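Local coordinates for histidine kinase (Methanosarcina mazei, PDB 3LI9), which forms the extracellular sensor domain of a membrane protein that probably acts as a histidine kinase, moving phosphate from ATP to a protein histidine, at residues R41-T46 with G165-D170; A48-G51 with E57-S60; K63-L66 with Q71-G74; V75-E80 with S155-N160. One frame throughout, in Å; residues are numbered along the deposited sequence.

Interaction 1. Residues R41-T46 with G165-D170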
# COMPACT_ATOMS: atom_id res chain seq x y z
N ARG A 41 -1.54 11.86 5.81
CA ARG A 41 -2.67 12.72 6.12
C ARG A 41 -2.27 13.91 6.98
O ARG A 41 -2.76 15.02 6.74
CB ARG A 41 -3.74 11.92 6.81
CG ARG A 41 -5.06 12.69 6.77
CD ARG A 41 -6.29 11.70 6.91
NE ARG A 41 -7.53 12.46 6.77
CZ ARG A 41 -8.17 13.04 7.78
NH1 ARG A 41 -7.67 12.97 9.01
NH2 ARG A 41 -9.30 13.73 7.57
N THR A 42 -1.37 13.69 7.95
CA THR A 42 -0.97 14.79 8.82
C THR A 42 -0.13 15.81 8.02
O THR A 42 -0.30 17.02 8.16
CB THR A 42 -0.18 14.26 9.97
OG1 THR A 42 -1.09 13.45 10.73
CG2 THR A 42 0.20 15.45 10.93
N LEU A 43 0.71 15.28 7.12
CA LEU A 43 1.47 16.19 6.19
C LEU A 43 0.51 16.98 5.31
O LEU A 43 0.70 18.22 5.10
CB LEU A 43 2.44 15.38 5.33
CG LEU A 43 3.28 16.17 4.31
CD1 LEU A 43 4.10 17.22 5.01
CD2 LEU A 43 4.25 15.09 3.59
N ALA A 44 -0.56 16.35 4.81
CA ALA A 44 -1.55 17.07 3.99
C ALA A 44 -2.26 18.18 4.79
O ALA A 44 -2.36 19.33 4.26
CB ALA A 44 -2.59 16.09 3.35
N CYS A 45 -2.59 17.90 6.06
CA CYS A 45 -3.28 18.95 6.96
C CYS A 45 -2.34 20.14 7.10
O CYS A 45 -2.76 21.30 7.04
CB CYS A 45 -3.54 18.40 8.37
SG CYS A 45 -4.82 17.23 8.44
N THR A 46 -1.08 19.84 7.39
CA THR A 46 -0.10 20.87 7.62
C THR A 46 0.06 21.70 6.36
O THR A 46 0.05 22.93 6.44
CB THR A 46 1.21 20.25 7.99
OG1 THR A 46 0.97 19.44 9.17
CG2 THR A 46 2.26 21.30 8.27
N GLY A 165 -3.50 19.77 -4.31
CA GLY A 165 -2.36 18.83 -4.51
C GLY A 165 -2.53 17.69 -3.55
O GLY A 165 -3.61 17.43 -3.00
N ILE A 166 -1.46 16.92 -3.41
CA ILE A 166 -1.47 15.71 -2.60
C ILE A 166 -0.18 15.71 -1.72
O ILE A 166 0.88 16.34 -2.04
CB ILE A 166 -1.45 14.37 -3.40
CG1 ILE A 166 -0.17 14.31 -4.24
CG2 ILE A 166 -2.77 14.20 -4.28
CD1 ILE A 166 0.08 13.00 -4.91
N ALA A 167 -0.25 14.97 -0.62
CA ALA A 167 0.95 14.63 0.15
C ALA A 167 0.91 13.10 0.16
O ALA A 167 -0.14 12.51 0.35
CB ALA A 167 0.90 15.16 1.61
N GLY A 168 2.08 12.51 0.01
CA GLY A 168 2.12 11.06 -0.05
C GLY A 168 3.34 10.44 0.54
O GLY A 168 4.32 11.10 0.72
N VAL A 169 3.25 9.15 0.89
CA VAL A 169 4.42 8.37 1.25
C VAL A 169 4.44 7.03 0.51
O VAL A 169 3.36 6.44 0.20
CB VAL A 169 4.47 8.09 2.77
CG1 VAL A 169 4.37 9.43 3.56
CG2 VAL A 169 3.27 7.21 3.19
N ASP A 170 5.68 6.60 0.18
CA ASP A 170 5.92 5.28 -0.47
C ASP A 170 6.44 4.32 0.56
O ASP A 170 7.37 4.64 1.29
CB ASP A 170 6.95 5.41 -1.59
CG ASP A 170 6.42 6.12 -2.83
OD1 ASP A 170 5.20 6.26 -2.99
OD2 ASP A 170 7.24 6.49 -3.69
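Leu43 and Ala44, consecutive residues of helix 13-48, meet a single methyl of strand 162-172, the CB of Ala167. The leucine can be followed atom by atom. Its CB already lies 4.0 Å from Ala167 CB. Its CG stands anti to the backbone N (chi1 179°), which brings CG, the branch point, to 3.7 Å from Ala167 CB. At the tip the branches part. CD2 stays beside the strand, 3.9 Å from Ala167 CB, while CD1 turns away from that methyl. Beyond the strand the leucine side chain also packs on Val75 and on Ile61, Ile62 and Ile65 of helix 55-67. Ala44 closes on the same methyl from the helix backbone: its N is 3.7 Å from Ala167 CB and its own CB 4.0 Å. The backbones can therefore come close, with the CA atoms of Ala44 and Ala167 only 5.2 Å apart. On the exposed part of the helix, Thr46 OG1 donates to Thr42 O, which also accepts from Thr46 N. The two donors reach that oxygen from opposite faces of the carbonyl plane. Strand 162-172 is hydrogen-bonded along its length to strands 74-79 and 148-159, so the helix packs on the middle of a sheet, as in the PDC fold of Cache sensor domains. Alanine on both sides keeps the spacing small. The contact is wholly apolar and buried, so shape and exclusion of water hold it, not directed bonds.

Interaction 2. Residues A48-G51 with E57-S60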
# COMPACT_ATOMS: atom_id res chain seq x y z
N ALA A 48 -1.90 22.15 3.92
CA ALA A 48 -3.12 22.90 3.66
C ALA A 48 -3.12 24.27 4.36
O ALA A 48 -3.76 25.18 3.87
CB ALA A 48 -4.41 22.07 4.02
N GLU A 49 -2.41 24.41 5.46
CA GLU A 49 -2.32 25.65 6.23
C GLU A 49 -1.04 26.39 6.05
O GLU A 49 -0.79 27.38 6.71
CB GLU A 49 -2.53 25.37 7.74
CG GLU A 49 -3.92 24.77 8.03
CD GLU A 49 -5.06 25.75 7.90
OE1 GLU A 49 -4.84 27.00 7.84
OE2 GLU A 49 -6.20 25.28 7.83
N TYR A 50 -0.15 25.90 5.20
CA TYR A 50 1.17 26.46 5.03
C TYR A 50 1.20 27.66 4.07
O TYR A 50 1.59 27.57 2.90
CB TYR A 50 2.06 25.37 4.43
CG TYR A 50 3.52 25.63 4.50
CD1 TYR A 50 4.14 25.89 5.73
CD2 TYR A 50 4.32 25.61 3.34
CE1 TYR A 50 5.54 26.08 5.78
CE2 TYR A 50 5.67 25.76 3.41
CZ TYR A 50 6.28 25.99 4.61
OH TYR A 50 7.64 26.13 4.65
N GLY A 51 0.98 28.83 4.64
CA GLY A 51 1.00 30.07 3.81
C GLY A 51 2.39 30.66 3.67
O GLY A 51 2.54 31.64 2.95
N GLU A 57 11.96 25.05 2.56
CA GLU A 57 11.55 24.56 3.89
C GLU A 57 10.60 23.33 3.72
O GLU A 57 10.68 22.38 4.51
CB GLU A 57 10.82 25.67 4.66
CG GLU A 57 10.33 25.21 6.02
CD GLU A 57 9.97 26.38 6.93
OE1 GLU A 57 8.85 26.83 6.83
OE2 GLU A 57 10.85 26.92 7.59
N ALA A 58 9.67 23.39 2.76
CA ALA A 58 8.78 22.26 2.57
C ALA A 58 9.59 21.00 2.12
O ALA A 58 9.28 19.87 2.56
CB ALA A 58 7.68 22.58 1.57
N MSE A 59 10.66 21.21 1.35
CA MSE A 59 11.54 20.10 0.95
C MSE A 59 12.24 19.57 2.24
O MSE A 59 12.42 18.35 2.38
CB MSE A 59 12.47 20.57 -0.21
CG MSE A 59 11.61 20.65 -1.44
SE MSE A 59 12.82 21.16 -2.96
CE MSE A 59 12.85 22.79 -2.66
N SER A 60 12.65 20.49 3.14
CA SER A 60 13.31 20.05 4.36
C SER A 60 12.35 19.22 5.23
O SER A 60 12.78 18.26 5.94
CB SER A 60 13.75 21.25 5.17
OG SER A 60 14.90 21.74 4.50
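A single side-chain hydrogen bond with a little apolar packing joins Tyr50 to Glu57 and Ala58, across the turn between helix 13-48 and helix 55-67. Tyr50 OH donates to Glu57 OE1 at 2.6 Å. The carboxylate oxygen sits at the edge of the ring, in its plane, and is met on its anti side, 24° out of the carboxylate plane. Ring and carboxylate planes are turned 48° against each other. Glu57 lays its aliphatic part against the hydroxyl too, with CG 3.2 Å from Tyr50 OH. Lower on the ring, Tyr50 CE2 lies 4.2 Å from Ala58 CB. With CG anti to the backbone N (chi1 -164°), the ring extends toward helix 55-67, where the nearest CA atoms, Tyr50 and Ala58, are 9.0 Å apart. With a phenylalanine here, Glu57 OE1 would probably lose its mate from the turn and the carboxylate would be left more mobile. Ala58 is buried further by Phe84 and Phe103, and Asp54 OD1 accepts from Glu57 N near the start of the second helix. Tyr50 is the centre of an inverse gamma turn. Two successive antiparallel helices joined by a short connection form a helical hairpin, here bridged at its turn by the Tyr50-Glu57 bond.

Interaction 3. Residues K63-L66 with Q71-G74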
# COMPACT_ATOMS: atom_id res chain seq x y z
N LYS A 63 11.90 15.73 3.81
CA LYS A 63 13.16 14.98 4.02
C LYS A 63 13.29 14.51 5.46
O LYS A 63 13.71 13.36 5.70
CB LYS A 63 14.36 15.86 3.67
CG LYS A 63 15.70 15.09 3.72
CD LYS A 63 16.90 15.91 3.20
CE LYS A 63 16.69 16.28 1.77
NZ LYS A 63 17.71 17.30 1.37
N ARG A 64 12.87 15.38 6.39
CA ARG A 64 12.90 14.99 7.82
C ARG A 64 11.93 13.82 8.08
O ARG A 64 12.25 12.87 8.79
CB ARG A 64 12.65 16.21 8.73
CG ARG A 64 12.67 15.88 10.22
CD ARG A 64 14.13 15.47 10.56
NE ARG A 64 14.31 15.36 12.06
CZ ARG A 64 14.61 16.43 12.82
NH1 ARG A 64 14.77 17.60 12.29
NH2 ARG A 64 14.83 16.26 14.13
N ILE A 65 10.72 13.92 7.51
CA ILE A 65 9.74 12.86 7.76
C ILE A 65 10.30 11.55 7.16
O ILE A 65 10.14 10.47 7.74
CB ILE A 65 8.40 13.25 7.07
CG1 ILE A 65 7.76 14.41 7.84
CG2 ILE A 65 7.41 12.01 7.04
CD1 ILE A 65 6.51 14.97 7.15
N LEU A 66 10.95 11.57 5.99
CA LEU A 66 11.52 10.34 5.44
C LEU A 66 12.60 9.77 6.37
O LEU A 66 12.57 8.60 6.71
CB LEU A 66 12.10 10.64 4.04
CG LEU A 66 12.88 9.45 3.45
CD1 LEU A 66 11.81 8.35 3.15
CD2 LEU A 66 13.51 9.92 2.16
N GLN A 71 10.65 2.95 7.74
CA GLN A 71 9.67 2.07 7.04
C GLN A 71 9.24 2.70 5.73
O GLN A 71 8.46 2.07 4.97
CB GLN A 71 8.47 1.69 7.92
CG GLN A 71 7.33 2.76 7.99
CD GLN A 71 7.68 3.93 8.93
OE1 GLN A 71 8.82 4.04 9.49
NE2 GLN A 71 6.71 4.83 9.11
N LEU A 72 9.59 4.00 5.55
CA LEU A 72 9.25 4.71 4.27
C LEU A 72 10.45 4.76 3.36
O LEU A 72 11.61 4.82 3.82
CB LEU A 72 8.80 6.15 4.52
CG LEU A 72 7.62 6.34 5.51
CD1 LEU A 72 7.26 7.80 5.66
CD2 LEU A 72 6.36 5.52 5.05
N ILE A 73 10.20 4.77 2.02
CA ILE A 73 11.26 4.97 1.08
C ILE A 73 11.11 6.30 0.28
O ILE A 73 12.02 6.71 -0.40
CB ILE A 73 11.37 3.75 0.12
CG1 ILE A 73 12.73 3.72 -0.58
CG2 ILE A 73 10.20 3.75 -0.93
CD1 ILE A 73 13.06 2.29 -1.18
N GLY A 74 9.95 6.93 0.39
CA GLY A 74 9.73 8.17 -0.27
C GLY A 74 8.69 8.97 0.50
O GLY A 74 7.77 8.43 1.10
O HOH W 1 13.37 6.21 5.53
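Leu66 holds its CG anti to the backbone N (chi1 173°), and its chi2 of 69° brings CD1 round onto the loop that holds Leu72. Leu72 points its CB toward the helix, its CG anti to the carbonyl carbon (chi1 -55°). Leu66 CD1 lies 4.0 Å from Leu72 CB. The same methyl sits squarely over the face of the peptide between Ile73 and Gly74, 3.6 Å from Ile73 C and from Gly74 N. Ile65 adds a looser touch, its CG2 4.4 Å from Leu72 CD1. The backbones are joined by water 1, which is 2.8 Å from Leu66 O and 2.8 Å from Leu72 O. It is placed to donate to either carbonyl, though other acceptors compete for its protons. Methyl packing and one water pin the end of a helix to the chain that leaves it. Ile73 and Gly74 are paired together against Asp170 alone, which makes a classic beta bulge where strand 74-79 begins. Leu72 packs on Val169 and Val171 of strand 162-172 and on Asn36 of helix 13-48. Ile65 rests on Ile39 of that helix, so the contact sits where helix 55-67 leads into strand 74-79, between helix 13-48 and strand 162-172.

Interaction 4. Residues V75-E80 with S155-N160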
# COMPACT_ATOMS: atom_id res chain seq x y z
N VAL A 75 8.84 10.28 0.43
CA VAL A 75 7.82 11.20 0.96
C VAL A 75 7.76 12.34 -0.07
O VAL A 75 8.79 12.81 -0.59
CB VAL A 75 8.22 11.82 2.34
CG1 VAL A 75 7.10 12.82 2.90
CG2 VAL A 75 8.47 10.72 3.37
N TYR A 76 6.53 12.76 -0.37
CA TYR A 76 6.40 13.70 -1.48
C TYR A 76 5.22 14.63 -1.35
O TYR A 76 4.24 14.35 -0.64
CB TYR A 76 6.40 12.97 -2.81
CG TYR A 76 5.38 11.84 -2.93
CD1 TYR A 76 4.10 12.12 -3.35
CD2 TYR A 76 5.68 10.54 -2.48
CE1 TYR A 76 3.11 11.09 -3.45
CE2 TYR A 76 4.74 9.54 -2.55
CZ TYR A 76 3.48 9.81 -3.04
OH TYR A 76 2.59 8.77 -3.11
N LEU A 77 5.27 15.73 -2.14
CA LEU A 77 4.15 16.64 -2.25
C LEU A 77 3.99 16.86 -3.78
O LEU A 77 5.01 16.85 -4.54
CB LEU A 77 4.54 18.00 -1.63
CG LEU A 77 4.76 17.92 -0.11
CD1 LEU A 77 5.40 19.26 0.35
CD2 LEU A 77 3.44 17.68 0.62
N GLY A 78 2.75 17.00 -4.25
CA GLY A 78 2.59 17.33 -5.68
C GLY A 78 1.42 18.35 -5.73
O GLY A 78 0.38 18.09 -5.20
N TYR A 79 1.65 19.52 -6.32
CA TYR A 79 0.64 20.59 -6.36
C TYR A 79 0.13 20.87 -7.80
O TYR A 79 0.82 20.64 -8.78
CB TYR A 79 1.23 21.85 -5.84
CG TYR A 79 1.32 21.88 -4.32
CD1 TYR A 79 2.35 21.21 -3.65
CD2 TYR A 79 0.35 22.58 -3.55
CE1 TYR A 79 2.41 21.27 -2.22
CE2 TYR A 79 0.43 22.62 -2.14
CZ TYR A 79 1.45 21.95 -1.52
OH TYR A 79 1.57 22.08 -0.12
N GLU A 80 -1.12 21.31 -7.84
CA GLU A 80 -1.69 21.89 -9.07
C GLU A 80 -0.90 23.11 -9.47
O GLU A 80 -0.17 23.74 -8.73
CB GLU A 80 -3.15 22.30 -8.76
CG GLU A 80 -4.09 21.19 -8.46
CD GLU A 80 -4.43 20.38 -9.71
OE1 GLU A 80 -5.30 20.83 -10.49
OE2 GLU A 80 -3.86 19.31 -9.92
N SER A 155 -2.79 11.61 0.27
CA SER A 155 -3.92 12.39 0.86
C SER A 155 -4.03 13.73 0.19
O SER A 155 -3.03 14.38 -0.11
CB SER A 155 -3.67 12.70 2.35
OG SER A 155 -3.71 11.55 3.14
N PRO A 156 -5.27 14.14 -0.13
CA PRO A 156 -5.45 15.41 -0.77
C PRO A 156 -5.20 16.60 0.17
O PRO A 156 -5.56 16.54 1.35
CB PRO A 156 -6.95 15.35 -1.25
CG PRO A 156 -7.61 14.46 -0.20
CD PRO A 156 -6.54 13.39 0.07
N ILE A 157 -4.66 17.68 -0.40
CA ILE A 157 -4.38 18.97 0.29
C ILE A 157 -5.47 19.92 -0.19
O ILE A 157 -5.57 20.18 -1.40
CB ILE A 157 -3.09 19.55 -0.17
CG1 ILE A 157 -1.92 18.57 0.25
CG2 ILE A 157 -2.86 20.90 0.49
CD1 ILE A 157 -0.47 19.05 -0.37
N PHE A 158 -6.31 20.35 0.73
CA PHE A 158 -7.45 21.25 0.34
C PHE A 158 -7.16 22.60 0.92
O PHE A 158 -6.99 22.73 2.16
CB PHE A 158 -8.77 20.73 0.90
CG PHE A 158 -9.29 19.57 0.17
CD1 PHE A 158 -9.99 19.79 -1.03
CD2 PHE A 158 -9.19 18.28 0.67
CE1 PHE A 158 -10.55 18.68 -1.78
CE2 PHE A 158 -9.77 17.18 -0.08
CZ PHE A 158 -10.38 17.41 -1.33
N LYS A 159 -7.09 23.61 0.05
CA LYS A 159 -6.81 25.01 0.44
C LYS A 159 -7.98 25.84 -0.11
O LYS A 159 -8.35 25.67 -1.29
CB LYS A 159 -5.51 25.50 -0.21
CG LYS A 159 -4.28 24.84 0.36
CD LYS A 159 -3.02 25.10 -0.52
CE LYS A 159 -2.46 26.43 -0.21
NZ LYS A 159 -1.10 26.55 -0.85
N ASN A 160 -8.55 26.69 0.72
CA ASN A 160 -9.70 27.52 0.35
C ASN A 160 -10.84 26.60 -0.06
O ASN A 160 -11.65 26.96 -0.89
CB ASN A 160 -9.30 28.53 -0.75
CG ASN A 160 -7.84 29.08 -0.56
OD1 ASN A 160 -7.48 29.71 0.48
ND2 ASN A 160 -7.02 28.80 -1.54
O HOH W 2 0.55 24.23 0.73
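Tyr79 meets Ile157 at the hydroxyl end of its ring. Ile157 CD1 is 3.7 Å from Tyr79 CZ and 3.7 Å from Tyr79 OH, with CE1 and CE2 a little farther off, both at 4.1 Å. The tyrosine CG is anti to its carbonyl carbon (chi1 -77°), and from there the ring carries its hydroxyl end to the isoleucine. The two side chains cross at about a right angle. Ile157 CD1 also reaches Leu77 CD2, at 4.3 Å. The hydroxyl is close to water 2, which lies 2.5 Å from Tyr79 OH and accepts a longer bond of 3.3 Å from Lys159 NZ. That ammonium has its main partner in Ala83 O. Strands 74-79 and 148-159 are not neighbours: both pair antiparallel with strand 162-172, which runs between them in the sheet of this PDC-type domain. Their segment axes pass 8.8 Å apart at 48°, so long side chains bridge over the middle strand. An alanine in place of Tyr79 would probably leave Ile157 CD1 without its ring and open a gap beside water 2. Further out, Met47 of helix 13-48 packs on both Tyr79 and Leu77, and Phe84 meets the Tyr79 ring edge-to-face. The backbone of Tyr79 pairs with Phe103, and its carbonyl accepts from Arg102 NE.

In the fold
From the N terminus, helix 13-48 enters interaction 1, whose second segment comes only after 118 intervening residues. That contact encloses the other three. Inside it, interaction 2 closes the short turn into helix 55-67. Interaction 3 then closes the turn out of that helix, and interaction 4 spans from strand 74-79 to strand 148-159. These three follow in series and none crosses another. Strand 162-172 ties the set together: Asp170 pairs with the bulge of 71-74, while Gly165 and Ala167 pair with Ile157 and Ser155. Interactions 1 and 4 lie about 6 Å apart between centres. The result joins two helices to one sheet.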